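Long-range contact in putative enoyl-CoA hydratase/isomerase (Bordetella parapertussis, PDB 3ISA), which probably acts on acyl-CoA thioesters as a hydratase or isomerase of the crotonase superfamily, its exact substrate and reaction being unknown: residues 84-96 against 213-225. Sequence-based numbering, arbitrary orientation. Where two conformers were deposited one is given.
Sequences MVRIEMLLQRVAG and RDDHDDADLAALA
Helix 84-95 and helix 217-225 run antiparallel at 162°, their axes 9.9 Å apart, with Glu88 level with Leu221 and Gln92 with Asp217. The amide of Gln92 lies stacked on the Asp217 carboxylate, the two planes 10° apart. Gln92 CG lies beside the backbone N (chi1 -69°) and the chain beyond it is extended, which brings Gln92 NE2 to Asp217 O (2.9 Å) in a bent bond. That carbonyl also accepts the helical bond from Leu221 N. Gln92 NE2 gives a straighter bond to Glu88 OE2 (2.8 Å), and Gln92 OE1 accepts from Arg226 of the second subunit. Glu88 OE2 rests 3.3 Å from Asp220 CB. Glu88 pairs with Arg146 and Asp220 with Arg145, which probably eases the repulsion between the two carboxylates. The pair packs helix 77-95 of the crotonase-like fold against the C-terminal helical region, beside a subunit interface. In the conformer given, Arg213 forms an end-on salt bridge with Asp217 of its own segment, NH1 to OD2 and NH2 to OD1. Gly96 N sits over one face of this guanidinium, 3.7 Å above its centre. A water donates to Gln92 O. At the apolar end, Leu224 CD1, in the conformer given, touches Val85 CG2 (3.8 Å) and Met84 O.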
loop_
_atom_site.group_PDB
_atom_site.type_symbol
_atom_site.label_atom_id
_atom_site.label_comp_id
_atom_site.label_asym_id
_atom_site.label_seq_id
_atom_site.Cartn_x
_atom_site.Cartn_y
_atom_site.Cartn_z
ATOM N N MET D 84 -5.365 -24.206 -14.121
ATOM C CA MET D 84 -5.514 -23.545 -12.821
ATOM C C MET D 84 -5.458 -22.010 -12.917
ATOM O O MET D 84 -6.236 -21.313 -12.275
ATOM C CB MET D 84 -4.468 -24.087 -11.838
ATOM C CG MET D 84 -4.807 -25.478 -11.275
ATOM S SD MET D 84 -6.367 -25.621 -10.365
ATOM C CE MET D 84 -6.076 -27.291 -9.754
ATOM N N VAL D 85 -4.542 -21.491 -13.742
ATOM C CA VAL D 85 -4.455 -20.057 -13.994
ATOM C C VAL D 85 -5.736 -19.509 -14.602
ATOM O O VAL D 85 -6.249 -18.491 -14.135
ATOM C CB VAL D 85 -3.191 -19.712 -14.854
ATOM C CG1 VAL D 85 -3.270 -18.285 -15.378
ATOM C CG2 VAL D 85 -1.932 -19.918 -13.989
ATOM N N ARG D 86 -6.280 -20.219 -15.598
ATOM C CA ARG D 86 -7.535 -19.810 -16.219
ATOM C C ARG D 86 -8.708 -19.856 -15.220
ATOM O O ARG D 86 -9.567 -18.983 -15.240
ATOM C CB ARG D 86 -7.803 -20.611 -17.508
ATOM C CG ARG D 86 -6.748 -20.392 -18.646
ATOM C CD ARG D 86 -6.696 -18.945 -19.148
ATOM N NE ARG D 86 -7.842 -18.648 -20.017
ATOM C CZ ARG D 86 -8.208 -17.423 -20.397
ATOM N NH1 ARG D 86 -7.526 -16.365 -19.967
ATOM N NH2 ARG D 86 -9.251 -17.255 -21.207
ATOM N N ILE D 87 -8.733 -20.867 -14.351
ATOM C CA ILE D 87 -9.703 -20.905 -13.247
ATOM C C ILE D 87 -9.571 -19.648 -12.372
ATOM O O ILE D 87 -10.558 -18.958 -12.131
ATOM C CB ILE D 87 -9.600 -22.223 -12.417
ATOM C CG1 ILE D 87 -10.173 -23.397 -13.229
ATOM C CG2 ILE D 87 -10.365 -22.104 -11.094
ATOM C CD1 ILE D 87 -9.829 -24.790 -12.679
ATOM N N GLU D 88 -8.358 -19.316 -11.931
ATOM C CA GLU D 88 -8.192 -18.104 -11.098
ATOM C C GLU D 88 -8.576 -16.824 -11.851
ATOM O O GLU D 88 -9.162 -15.920 -11.263
ATOM C CB GLU D 88 -6.773 -18.005 -10.517
ATOM C CG GLU D 88 -6.483 -16.760 -9.614
ATOM C CD GLU D 88 -7.385 -16.646 -8.357
ATOM O OE1 GLU D 88 -8.183 -17.560 -8.058
ATOM O OE2 GLU D 88 -7.295 -15.614 -7.659
ATOM N N MET D 89 -8.270 -16.760 -13.152
ATOM C CA MET D 89 -8.664 -15.616 -13.954
ATOM C C MET D 89 -10.212 -15.498 -13.999
ATOM O O MET D 89 -10.768 -14.408 -13.830
ATOM C CB MET D 89 -8.000 -15.648 -15.339
ATOM C CG MET D 89 -6.459 -15.358 -15.293
ATOM S SD MET D 89 -5.577 -15.536 -16.884
ATOM C CE MET D 89 -6.054 -14.015 -17.665
ATOM N N LEU D 90 -10.884 -16.635 -14.153
ATOM C CA LEU D 90 -12.337 -16.695 -14.093
ATOM C C LEU D 90 -12.874 -16.219 -12.735
ATOM O O LEU D 90 -13.792 -15.381 -12.690
ATOM C CB LEU D 90 -12.838 -18.116 -14.382
ATOM C CG LEU D 90 -14.345 -18.328 -14.140
ATOM C CD1 LEU D 90 -15.242 -17.458 -15.066
ATOM C CD2 LEU D 90 -14.719 -19.817 -14.206
ATOM N N LEU D 91 -12.293 -16.726 -11.650
ATOM C CA LEU D 91 -12.753 -16.375 -10.295
ATOM C C LEU D 91 -12.624 -14.862 -10.040
ATOM O O LEU D 91 -13.502 -14.232 -9.451
ATOM C CB LEU D 91 -11.979 -17.196 -9.250
ATOM C CG LEU D 91 -12.144 -18.712 -9.364
ATOM C CD1 LEU D 91 -11.229 -19.432 -8.380
ATOM C CD2 LEU D 91 -13.611 -19.093 -9.160
ATOM N N GLN D 92 -11.535 -14.281 -10.531
ATOM C CA GLN D 92 -11.318 -12.857 -10.362
ATOM C C GLN D 92 -12.325 -12.023 -11.167
ATOM O O GLN D 92 -12.788 -10.979 -10.695
ATOM C CB GLN D 92 -9.856 -12.514 -10.691
ATOM C CG GLN D 92 -8.896 -13.085 -9.622
ATOM C CD GLN D 92 -7.456 -12.653 -9.815
ATOM O OE1 GLN D 92 -7.150 -11.794 -10.657
ATOM N NE2 GLN D 92 -6.562 -13.233 -9.022
ATOM N N ARG D 93 -12.676 -12.490 -12.368
ATOM C CA ARG D 93 -13.686 -11.834 -13.193
ATOM C C ARG D 93 -15.053 -11.862 -12.509
ATOM O O ARG D 93 -15.747 -10.855 -12.480
ATOM C CB ARG D 93 -13.789 -12.523 -14.552
ATOM C CG ARG D 93 -12.803 -12.008 -15.575
ATOM C CD ARG D 93 -12.458 -13.136 -16.503
ATOM N NE ARG D 93 -12.295 -12.738 -17.898
ATOM C CZ ARG D 93 -11.127 -12.510 -18.481
ATOM N NH1 ARG D 93 -11.092 -12.190 -19.762
ATOM N NH2 ARG D 93 -9.998 -12.607 -17.793
ATOM N N VAL D 94 -15.408 -13.009 -11.940
ATOM C CA VAL D 94 -16.678 -13.144 -11.202
ATOM C C VAL D 94 -16.653 -12.284 -9.917
ATOM O O VAL D 94 -17.590 -11.493 -9.671
ATOM C CB VAL D 94 -17.006 -14.622 -10.908
ATOM C CG1 VAL D 94 -18.322 -14.748 -10.092
ATOM C CG2 VAL D 94 -17.081 -15.417 -12.221
ATOM N N ALA D 95 -15.571 -12.404 -9.141
ATOM C CA ALA D 95 -15.417 -11.648 -7.874
ATOM C C ALA D 95 -15.494 -10.136 -8.045
ATOM O O ALA D 95 -16.136 -9.449 -7.237
ATOM C CB ALA D 95 -14.141 -12.032 -7.156
ATOM N N GLY D 96 -14.843 -9.632 -9.092
ATOM C CA GLY D 96 -14.793 -8.194 -9.388
ATOM C C GLY D 96 -15.863 -7.721 -10.371
ATOM O O GLY D 96 -15.736 -6.649 -10.957
ATOM N N ARG D 213 -15.081 -3.656 -2.716
ATOM C CA ARG D 213 -14.234 -4.850 -2.816
ATOM C C ARG D 213 -12.806 -4.641 -2.304
ATOM O O ARG D 213 -12.186 -3.619 -2.603
ATOM C CB ARG D 213 -14.208 -5.329 -4.276
ATOM C CG ARG D 213 -13.411 -6.593 -4.525
ATOM C CD ARG D 213 -13.651 -7.125 -5.921
ATOM N NE ARG D 213 -12.966 -8.398 -6.114
ATOM C CZ ARG D 213 -11.927 -8.585 -6.923
ATOM N NH1 ARG D 213 -11.445 -7.579 -7.647
ATOM N NH2 ARG D 213 -11.376 -9.789 -7.013
ATOM N N ASP D 214 -12.300 -5.632 -1.551
ATOM C CA ASP D 214 -10.883 -5.721 -1.167
ATOM C C ASP D 214 -10.137 -6.362 -2.349
ATOM O O ASP D 214 -10.177 -7.584 -2.522
ATOM C CB ASP D 214 -10.731 -6.597 0.095
ATOM C CG ASP D 214 -9.330 -6.538 0.701
ATOM O OD1 ASP D 214 -8.455 -5.837 0.147
ATOM O OD2 ASP D 214 -9.113 -7.193 1.750
ATOM N N ASP D 215 -9.468 -5.549 -3.156
ATOM C CA ASP D 215 -8.788 -6.065 -4.331
ATOM C C ASP D 215 -7.365 -6.536 -3.977
ATOM O O ASP D 215 -6.475 -5.721 -3.742
ATOM C CB ASP D 215 -8.785 -4.998 -5.436
ATOM C CG ASP D 215 -7.962 -5.388 -6.655
ATOM O OD1 ASP D 215 -7.589 -6.572 -6.801
ATOM O OD2 ASP D 215 -7.684 -4.492 -7.483
ATOM N N HIS D 216 -7.172 -7.853 -3.933
ATOM C CA HIS D 216 -5.822 -8.444 -3.877
ATOM C C HIS D 216 -5.624 -9.447 -5.025
ATOM O O HIS D 216 -5.038 -10.520 -4.830
ATOM C CB HIS D 216 -5.527 -9.063 -2.494
ATOM C CG HIS D 216 -6.724 -9.689 -1.854
ATOM N ND1 HIS D 216 -7.261 -10.880 -2.290
ATOM C CD2 HIS D 216 -7.512 -9.271 -0.837
ATOM C CE1 HIS D 216 -8.331 -11.168 -1.571
ATOM N NE2 HIS D 216 -8.500 -10.212 -0.677
ATOM N N ASP D 217 -6.098 -9.069 -6.219
ATOM C CA ASP D 217 -6.069 -9.929 -7.414
ATOM C C ASP D 217 -4.640 -10.377 -7.795
ATOM O O ASP D 217 -4.406 -11.552 -8.062
ATOM C CB ASP D 217 -6.757 -9.244 -8.618
ATOM C CG ASP D 217 -8.293 -9.229 -8.508
ATOM O OD1 ASP D 217 -8.866 -9.954 -7.672
ATOM O OD2 ASP D 217 -8.940 -8.502 -9.296
ATOM N N ASP D 218 -3.698 -9.433 -7.812
ATOM C CA ASP D 218 -2.324 -9.767 -8.195
ATOM C C ASP D 218 -1.664 -10.707 -7.201
ATOM O O ASP D 218 -1.071 -11.702 -7.602
ATOM C CB ASP D 218 -1.491 -8.506 -8.386
ATOM C CG ASP D 218 -1.792 -7.803 -9.700
ATOM O OD1 ASP D 218 -2.650 -8.284 -10.461
ATOM O OD2 ASP D 218 -1.166 -6.760 -9.969
ATOM N N ALA D 219 -1.818 -10.420 -5.913
ATOM C CA ALA D 219 -1.341 -11.326 -4.870
ATOM C C ALA D 219 -1.953 -12.720 -5.004
ATOM O O ALA D 219 -1.235 -13.716 -4.881
ATOM C CB ALA D 219 -1.607 -10.737 -3.480
ATOM N N ASP D 220 -3.270 -12.782 -5.244
ATOM C CA ASP D 220 -3.970 -14.057 -5.446
ATOM C C ASP D 220 -3.477 -14.875 -6.658
ATOM O O ASP D 220 -3.228 -16.084 -6.551
ATOM C CB ASP D 220 -5.469 -13.807 -5.542
ATOM C CG ASP D 220 -6.057 -13.414 -4.204
ATOM O OD1 ASP D 220 -5.329 -13.517 -3.188
ATOM O OD2 ASP D 220 -7.227 -13.002 -4.166
ATOM N N LEU D 221 -3.332 -14.210 -7.798
ATOM C CA LEU D 221 -2.847 -14.882 -8.989
ATOM C C LEU D 221 -1.381 -15.319 -8.830
ATOM O O LEU D 221 -1.032 -16.440 -9.226
ATOM C CB LEU D 221 -3.066 -14.038 -10.257
ATOM C CG LEU D 221 -2.717 -14.812 -11.540
ATOM C CD1 LEU D 221 -3.512 -16.124 -11.707
ATOM C CD2 LEU D 221 -2.901 -13.942 -12.763
ATOM N N ALA D 222 -0.535 -14.457 -8.239
ATOM C CA ALA D 222 0.857 -14.838 -7.967
ATOM C C ALA D 222 0.948 -16.085 -7.082
ATOM O O ALA D 222 1.661 -17.031 -7.429
ATOM C CB ALA D 222 1.642 -13.689 -7.347
ATOM N N ALA D 223 0.187 -16.094 -5.986
ATOM C CA ALA D 223 0.165 -17.226 -5.043
ATOM C C ALA D 223 -0.296 -18.517 -5.732
ATOM O O ALA D 223 0.315 -19.583 -5.531
ATOM C CB ALA D 223 -0.711 -16.916 -3.826
ATOM N N LEU D 224 -1.346 -18.419 -6.550
ATOM C CA LEU D 224 -1.820 -19.570 -7.342
ATOM C C LEU D 224 -0.722 -20.093 -8.280
ATOM O O LEU D 224 -0.414 -21.297 -8.293
ATOM C CB LEU D 224 -3.107 -19.230 -8.123
ATOM C CG LEU D 224 -3.802 -20.308 -8.993
ATOM C CD1 LEU D 224 -3.169 -20.466 -10.410
ATOM C CD2 LEU D 224 -3.840 -21.670 -8.278
ATOM N N ALA D 225 -0.157 -19.179 -9.075
ATOM C CA ALA D 225 0.843 -19.505 -10.077
ATOM C C ALA D 225 2.034 -20.218 -9.446
ATOM O O ALA D 225 2.409 -21.289 -9.917
ATOM C CB ALA D 225 1.298 -18.223 -10.844
HETATM O O HOH W 1 -11.237 -8.766 -10.366
#